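PDB 2GF4: protein Vng1086c, which is of unknown function but binds calcium ions and belongs to the uncharacterised protein family UPF0058. Local coordinates for the interface of chains A and B. Sequence-based numbering; all coordinates share one arbitrary frame. Chains: chain A/B, Protein Vng1086c.

All three contacts lie along one two-fold symmetric interface, where helix 3-21 of chain A runs antiparallel to its copy in chain B and against helix 48-71 of that chain. The C-alpha centres of contacts 1 and 2, and of contacts 1 and 3, are about 7 Å apart; those of contacts 2 and 3 about 6 Å. A:Leu9 belongs to all three. B:Phe20 and B:Met66 join contacts 1 and 2, B:Ile16 contacts 1 and 3, A:Glu5 and B:Phe23 contacts 2 and 3. This continuous, mainly apolar surface is compatible with a dimer within the four-copy deposited assembly, although the structure alone does not establish its biological role.

Contact 1: the interface of chains A and B. Residues chain A 9, 13, 55-56; chain B 16, 20, 62, 66.
Helix-to-helix packing between two copies of this UPF0058 family protein brings A:Leu9 and A:Met13 of helix 3-21, with A:Val55 of helix 48-71, against the same two helices of chain B. Both methionines of the contact are selenomethionines. A:Met13 and B:Leu62 meet tip to tip, the selenium SE of A:Met13 lying 3.6 Å from the methyl CD2 of B:Leu62. The bend at chi2 (-61°) places SE against the leucine methyl, and a second bend at chi3 (-66°) turns the terminal methyl CE. B:Ile16 crosses the same chain at about a right angle and sets its CD1 methyl 3.9 Å from the A:Met13 SE, which therefore has a leucine and an isoleucine methyl as neighbours.

A:Leu9 forks between two partners. Its CD2 branch points at the terminal methyl of B:Met66, with CD2 to CE 3.7 Å, again end against end. The other branch, CD1, comes 3.9 Å from CG2 of B:Ile16, whose side chain runs perpendicular to it. Farther toward helix 48-71 of chain A, the CG1 methyl of A:Val55 rests on the middle of the B:Met66 chain, 3.8 Å from SE. That methyl stands opposite the backbone N of its own residue (chi1 168°) and also reaches B:Leu62, with CG1 to CD2 at 4.0 Å. At the margin, the CB atoms of A:Phe56 and B:Met66 are 4.1 Å apart.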
loop_
_atom_site.group_PDB
_atom_site.type_symbol
_atom_site.label_atom_id
_atom_site.label_comp_id
_atom_site.label_asym_id
_atom_site.label_seq_id
_atom_site.Cartn_x
_atom_site.Cartn_y
_atom_site.Cartn_z
ATOM N N LEU A 9 -4.767 -18.542 -7.032
ATOM C CA LEU A 9 -3.981 -17.559 -6.284
ATOM C C LEU A 9 -4.797 -17.153 -5.061
ATOM O O LEU A 9 -4.252 -17.100 -3.955
ATOM C CB LEU A 9 -3.704 -16.355 -7.180
ATOM C CG LEU A 9 -2.834 -15.246 -6.578
ATOM C CD1 LEU A 9 -1.495 -15.788 -6.249
ATOM C CD2 LEU A 9 -2.689 -14.134 -7.547
HETATM N N MSE A 13 -3.728 -17.526 -1.090
HETATM C CA MSE A 13 -3.624 -16.363 -0.211
HETATM C C MSE A 13 -4.526 -16.579 0.988
HETATM O O MSE A 13 -4.266 -16.003 2.052
HETATM C CB MSE A 13 -4.035 -15.104 -0.951
HETATM C CG MSE A 13 -2.887 -14.619 -1.851
HETATM SE SE MSE A 13 -1.206 -14.171 -0.777
HETATM C CE MSE A 13 -1.783 -12.538 0.353
ATOM N N VAL A 55 -7.698 -10.653 -3.895
ATOM C CA VAL A 55 -6.282 -10.931 -3.685
ATOM C C VAL A 55 -5.571 -9.640 -3.281
ATOM O O VAL A 55 -4.668 -9.676 -2.443
ATOM C CB VAL A 55 -5.697 -11.557 -4.927
ATOM C CG1 VAL A 55 -4.209 -11.584 -4.836
ATOM C CG2 VAL A 55 -6.212 -12.979 -5.014
ATOM N N PHE A 56 -5.978 -8.518 -3.866
ATOM C CA PHE A 56 -5.421 -7.211 -3.506
ATOM C C PHE A 56 -5.605 -6.977 -2.002
ATOM O O PHE A 56 -4.648 -6.645 -1.302
ATOM C CB PHE A 56 -6.188 -6.134 -4.268
ATOM C CG PHE A 56 -5.748 -4.757 -3.938
ATOM C CD1 PHE A 56 -6.352 -4.037 -2.921
ATOM C CD2 PHE A 56 -4.758 -4.148 -4.683
ATOM C CE1 PHE A 56 -5.935 -2.765 -2.636
ATOM C CE2 PHE A 56 -4.346 -2.879 -4.392
ATOM C CZ PHE A 56 -4.940 -2.183 -3.385
ATOM N N ILE B 16 3.854 -18.255 -3.092
ATOM C CA ILE B 16 2.856 -17.451 -3.820
ATOM C C ILE B 16 3.556 -16.765 -5.017
ATOM O O ILE B 16 3.069 -16.846 -6.152
ATOM C CB ILE B 16 2.248 -16.388 -2.872
ATOM C CG1 ILE B 16 1.414 -17.058 -1.775
ATOM C CG2 ILE B 16 1.393 -15.466 -3.642
ATOM C CD1 ILE B 16 0.168 -17.568 -2.225
ATOM N N PHE B 20 2.544 -17.051 -8.893
ATOM C CA PHE B 20 2.196 -15.895 -9.724
ATOM C C PHE B 20 3.072 -15.798 -10.982
ATOM O O PHE B 20 2.529 -15.614 -12.072
ATOM C CB PHE B 20 2.344 -14.610 -8.891
ATOM C CG PHE B 20 2.131 -13.335 -9.661
ATOM C CD1 PHE B 20 0.877 -12.748 -9.766
ATOM C CD2 PHE B 20 3.207 -12.696 -10.258
ATOM C CE1 PHE B 20 0.725 -11.541 -10.439
ATOM C CE2 PHE B 20 3.043 -11.497 -10.924
ATOM C CZ PHE B 20 1.809 -10.925 -11.015
ATOM N N LEU B 62 2.329 -8.191 -4.423
ATOM C CA LEU B 62 1.247 -8.958 -4.996
ATOM C C LEU B 62 0.070 -8.000 -5.171
ATOM O O LEU B 62 -0.573 -8.020 -6.217
ATOM C CB LEU B 62 0.882 -10.072 -4.042
ATOM C CG LEU B 62 -0.064 -11.102 -4.616
ATOM C CD1 LEU B 62 0.636 -11.878 -5.704
ATOM C CD2 LEU B 62 -0.487 -12.013 -3.509
HETATM N N MSE B 66 -2.041 -6.831 -8.703
HETATM C CA MSE B 66 -3.483 -6.953 -8.939
HETATM C C MSE B 66 -4.012 -5.612 -9.384
HETATM O O MSE B 66 -4.904 -5.545 -10.220
HETATM C CB MSE B 66 -4.195 -7.263 -7.659
HETATM C CG MSE B 66 -3.767 -8.585 -7.095
HETATM SE SE MSE B 66 -4.098 -10.205 -8.351
HETATM C CE MSE B 66 -2.244 -10.754 -9.039
#

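Contact 2: the interface of chains A and B. Residues chain A 1, 5-6, 9; chain B 20, 23, 66, 69.
A:Glu5 covers one face of the B:Phe23 ring, where the loop after helix 3-21 of one chain meets the start of that helix in the other. This is the tightly packed part of the patch. The glutamate CB sits over the ring as a CH-pi contact, 3.4 Å from its centroid and displaced toward the rim. With CG beside the backbone N (chi1 -65°) and the chain extended beyond it, the glutamate slides past the phenylalanine in the opposite direction, carrying its carboxylate back toward the phenylalanine backbone; OE2 lies 3.4 Å from CA of B:Phe23. The carboxylate is tilted 36° from the ring plane.

A:Met1, a selenomethionine, approaches the CD2 rim obliquely, from the side of the ring that A:Glu5 covers, its SE 3.6 Å from CD2 of B:Phe23. A:Leu9 adds its CB, 3.9 Å from CE2 of the same ring. B:Phe23 thereby hides 66 Å² of its surface, more than any other residue of the patch.

Away from the ring the packing is looser: A:Leu6 hides only 1 Å², and B:Phe20, from helix 3-21 of chain B, keeps its CD1 4.4 Å from CD2 of A:Leu9. A close contact remains toward helix 48-71 of chain B, where the terminal methyls of A:Met1 and B:Met66 touch, CE to CE 3.7 Å, with the two chains at about a right angle. Beyond them the carboxylate oxygen OD1 of B:Asp69 stands 3.9 Å from the methyl CE of A:Met1.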
loop_
_atom_site.group_PDB
_atom_site.type_symbol
_atom_site.label_atom_id
_atom_site.label_comp_id
_atom_site.label_asym_id
_atom_site.label_seq_id
_atom_site.Cartn_x
_atom_site.Cartn_y
_atom_site.Cartn_z
HETATM N N MSE A 1 -3.515 -13.163 -17.093
HETATM C CA MSE A 1 -3.789 -14.151 -16.013
HETATM C C MSE A 1 -5.174 -14.768 -16.195
HETATM O O MSE A 1 -6.181 -14.067 -16.198
HETATM C CB MSE A 1 -3.681 -13.463 -14.646
HETATM C CG MSE A 1 -4.047 -14.337 -13.459
HETATM SE SE MSE A 1 -3.450 -13.572 -11.780
HETATM C CE MSE A 1 -4.342 -11.864 -11.906
ATOM N N GLU A 5 -6.228 -19.500 -12.861
ATOM C CA GLU A 5 -4.983 -19.154 -12.155
ATOM C C GLU A 5 -5.342 -18.176 -11.032
ATOM O O GLU A 5 -4.819 -18.294 -9.931
ATOM C CB GLU A 5 -3.983 -18.491 -13.104
ATOM C CG GLU A 5 -3.497 -19.432 -14.207
ATOM C CD GLU A 5 -2.703 -18.730 -15.295
ATOM O OE1 GLU A 5 -3.028 -17.590 -15.710
ATOM O OE2 GLU A 5 -1.736 -19.334 -15.796
ATOM N N LEU A 6 -6.221 -17.216 -11.284
ATOM C CA LEU A 6 -6.583 -16.259 -10.245
ATOM C C LEU A 6 -7.316 -16.931 -9.082
ATOM O O LEU A 6 -7.107 -16.540 -7.928
ATOM C CB LEU A 6 -7.432 -15.181 -10.886
ATOM C CG LEU A 6 -7.924 -13.985 -10.067
ATOM C CD1 LEU A 6 -6.796 -13.165 -9.505
ATOM C CD2 LEU A 6 -8.742 -13.153 -10.985
ATOM N N LEU A 9 -4.767 -18.542 -7.032
ATOM C CA LEU A 9 -3.981 -17.559 -6.284
ATOM C C LEU A 9 -4.797 -17.153 -5.061
ATOM O O LEU A 9 -4.252 -17.100 -3.955
ATOM C CB LEU A 9 -3.704 -16.355 -7.180
ATOM C CG LEU A 9 -2.834 -15.246 -6.578
ATOM C CD1 LEU A 9 -1.495 -15.788 -6.249
ATOM C CD2 LEU A 9 -2.689 -14.134 -7.547
ATOM N N PHE B 20 2.544 -17.051 -8.893
ATOM C CA PHE B 20 2.196 -15.895 -9.724
ATOM C C PHE B 20 3.072 -15.798 -10.982
ATOM O O PHE B 20 2.529 -15.614 -12.072
ATOM C CB PHE B 20 2.344 -14.610 -8.891
ATOM C CG PHE B 20 2.131 -13.335 -9.661
ATOM C CD1 PHE B 20 0.877 -12.748 -9.766
ATOM C CD2 PHE B 20 3.207 -12.696 -10.258
ATOM C CE1 PHE B 20 0.725 -11.541 -10.439
ATOM C CE2 PHE B 20 3.043 -11.497 -10.924
ATOM C CZ PHE B 20 1.809 -10.925 -11.015
ATOM N N PHE B 23 2.040 -17.640 -13.945
ATOM C CA PHE B 23 0.808 -17.408 -14.694
ATOM C C PHE B 23 0.981 -16.854 -16.097
ATOM O O PHE B 23 2.070 -16.481 -16.536
ATOM C CB PHE B 23 -0.131 -16.495 -13.907
ATOM C CG PHE B 23 -0.651 -17.099 -12.635
ATOM C CD1 PHE B 23 -0.742 -18.476 -12.474
ATOM C CD2 PHE B 23 -1.081 -16.293 -11.611
ATOM C CE1 PHE B 23 -1.232 -19.005 -11.292
ATOM C CE2 PHE B 23 -1.563 -16.827 -10.448
ATOM C CZ PHE B 23 -1.646 -18.176 -10.291
HETATM N N MSE B 66 -2.041 -6.831 -8.703
HETATM C CA MSE B 66 -3.483 -6.953 -8.939
HETATM C C MSE B 66 -4.012 -5.612 -9.384
HETATM O O MSE B 66 -4.904 -5.545 -10.220
HETATM C CB MSE B 66 -4.195 -7.263 -7.659
HETATM C CG MSE B 66 -3.767 -8.585 -7.095
HETATM SE SE MSE B 66 -4.098 -10.205 -8.351
HETATM C CE MSE B 66 -2.244 -10.754 -9.039
ATOM N N ASP B 69 -3.013 -4.925 -13.005
ATOM C CA ASP B 69 -3.775 -5.739 -13.902
ATOM C C ASP B 69 -5.201 -5.189 -14.052
ATOM O O ASP B 69 -5.741 -5.213 -15.155
ATOM C CB ASP B 69 -3.795 -7.137 -13.370
ATOM C CG ASP B 69 -4.590 -8.038 -14.221
ATOM O OD1 ASP B 69 -4.077 -9.075 -14.632
ATOM O OD2 ASP B 69 -5.753 -7.706 -14.514
#

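Contact 3: the interface of chains A and B. Residues chain A 5, 8-9, 12; chain B 16, 19, 23.
B:Gln19 and B:Ile16 lie against A:Gln12 and A:Glu8 where the antiparallel 3-21 helices of two UPF0058 family chains pack along each other. In the first shell, the CD1 methyl of B:Ile16 presses on CB of A:Gln12 at 3.5 Å. B:Gln19 reaches over beside it, its amide oxygen OE1 3.5 Å from CG of A:Gln12. These two amides do not stack: their planes stand 65° apart and the side chains pass at an angle. The amide nitrogen NE2 of B:Gln19 points instead at the main chain, donating a weak hydrogen bond to the carbonyl O of A:Glu8 at 3.4 Å, fairly straight with 159° at the hydrogen. The acceptor belongs to a residue that is poorly ordered.

CG of B:Gln19 lies opposite the backbone N (chi1 -171°), and chi2 is extended as well. The extended chain carries the amide to the A:Glu8 and A:Gln12 side of the partner helix, and the residue hides 57 Å² of surface. OE1 of B:Gln19 also lies 4.0 Å from CD1 of A:Leu9. A:Gln12 offers CB and CG, with CG placed by chi1, while its bend at chi2 directs only the amide beyond.

Outward of this row, the carbonyl O of B:Gln19 lies 3.5 Å above the plane of the B:Phe23 ring, toward its rim, on the face opposite A:Glu5. Replacing B:Phe23 by an alanine would probably leave A:Glu5 CB and A:Leu9 CB without their aromatic partner and open a gap between the chains.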
loop_
_atom_site.group_PDB
_atom_site.type_symbol
_atom_site.label_atom_id
_atom_site.label_comp_id
_atom_site.label_asym_id
_atom_site.label_seq_id
_atom_site.Cartn_x
_atom_site.Cartn_y
_atom_site.Cartn_z
ATOM N N GLU A 5 -6.228 -19.500 -12.861
ATOM C CA GLU A 5 -4.983 -19.154 -12.155
ATOM C C GLU A 5 -5.342 -18.176 -11.032
ATOM O O GLU A 5 -4.819 -18.294 -9.931
ATOM C CB GLU A 5 -3.983 -18.491 -13.104
ATOM C CG GLU A 5 -3.497 -19.432 -14.207
ATOM C CD GLU A 5 -2.703 -18.730 -15.295
ATOM O OE1 GLU A 5 -3.028 -17.590 -15.710
ATOM O OE2 GLU A 5 -1.736 -19.334 -15.796
ATOM N N GLU A 8 -6.883 -19.984 -8.073
ATOM C CA GLU A 8 -5.841 -20.715 -7.358
ATOM C C GLU A 8 -5.001 -19.751 -6.528
ATOM O O GLU A 8 -4.583 -20.108 -5.425
ATOM C CB GLU A 8 -4.986 -21.498 -8.361
ATOM C CG GLU A 8 -5.742 -22.729 -8.897
ATOM C CD GLU A 8 -5.020 -23.461 -10.020
ATOM O OE1 GLU A 8 -4.161 -24.320 -9.736
ATOM O OE2 GLU A 8 -5.313 -23.183 -11.203
ATOM N N LEU A 9 -4.767 -18.542 -7.032
ATOM C CA LEU A 9 -3.981 -17.559 -6.284
ATOM C C LEU A 9 -4.797 -17.153 -5.061
ATOM O O LEU A 9 -4.252 -17.100 -3.955
ATOM C CB LEU A 9 -3.704 -16.355 -7.180
ATOM C CG LEU A 9 -2.834 -15.246 -6.578
ATOM C CD1 LEU A 9 -1.495 -15.788 -6.249
ATOM C CD2 LEU A 9 -2.689 -14.134 -7.547
ATOM N N GLN A 12 -4.684 -19.906 -2.365
ATOM C CA GLN A 12 -3.445 -19.928 -1.603
ATOM C C GLN A 12 -3.300 -18.717 -0.672
ATOM O O GLN A 12 -2.793 -18.881 0.442
ATOM C CB GLN A 12 -2.252 -20.038 -2.554
ATOM C CG GLN A 12 -2.120 -21.420 -3.211
ATOM C CD GLN A 12 -2.096 -22.570 -2.214
ATOM O OE1 GLN A 12 -1.563 -22.458 -1.114
ATOM N NE2 GLN A 12 -2.641 -23.694 -2.632
ATOM N N ILE B 16 3.854 -18.255 -3.092
ATOM C CA ILE B 16 2.856 -17.451 -3.820
ATOM C C ILE B 16 3.556 -16.765 -5.017
ATOM O O ILE B 16 3.069 -16.846 -6.152
ATOM C CB ILE B 16 2.248 -16.388 -2.872
ATOM C CG1 ILE B 16 1.414 -17.058 -1.775
ATOM C CG2 ILE B 16 1.393 -15.466 -3.642
ATOM C CD1 ILE B 16 0.168 -17.568 -2.225
ATOM N N GLN B 19 4.234 -19.108 -7.793
ATOM C CA GLN B 19 2.929 -19.439 -8.367
ATOM C C GLN B 19 2.548 -18.315 -9.355
ATOM O O GLN B 19 2.257 -18.601 -10.516
ATOM C CB GLN B 19 1.904 -19.475 -7.240
ATOM C CG GLN B 19 0.593 -20.005 -7.704
ATOM C CD GLN B 19 -0.474 -20.009 -6.640
ATOM O OE1 GLN B 19 -0.280 -19.542 -5.515
ATOM N NE2 GLN B 19 -1.619 -20.534 -7.009
ATOM N N PHE B 23 2.040 -17.640 -13.945
ATOM C CA PHE B 23 0.808 -17.408 -14.694
ATOM C C PHE B 23 0.981 -16.854 -16.097
ATOM O O PHE B 23 2.070 -16.481 -16.536
ATOM C CB PHE B 23 -0.131 -16.495 -13.907
ATOM C CG PHE B 23 -0.651 -17.099 -12.635
ATOM C CD1 PHE B 23 -0.742 -18.476 -12.474
ATOM C CD2 PHE B 23 -1.081 -16.293 -11.611
ATOM C CE1 PHE B 23 -1.232 -19.005 -11.292
ATOM C CE2 PHE B 23 -1.563 -16.827 -10.448
ATOM C CZ PHE B 23 -1.646 -18.176 -10.291
#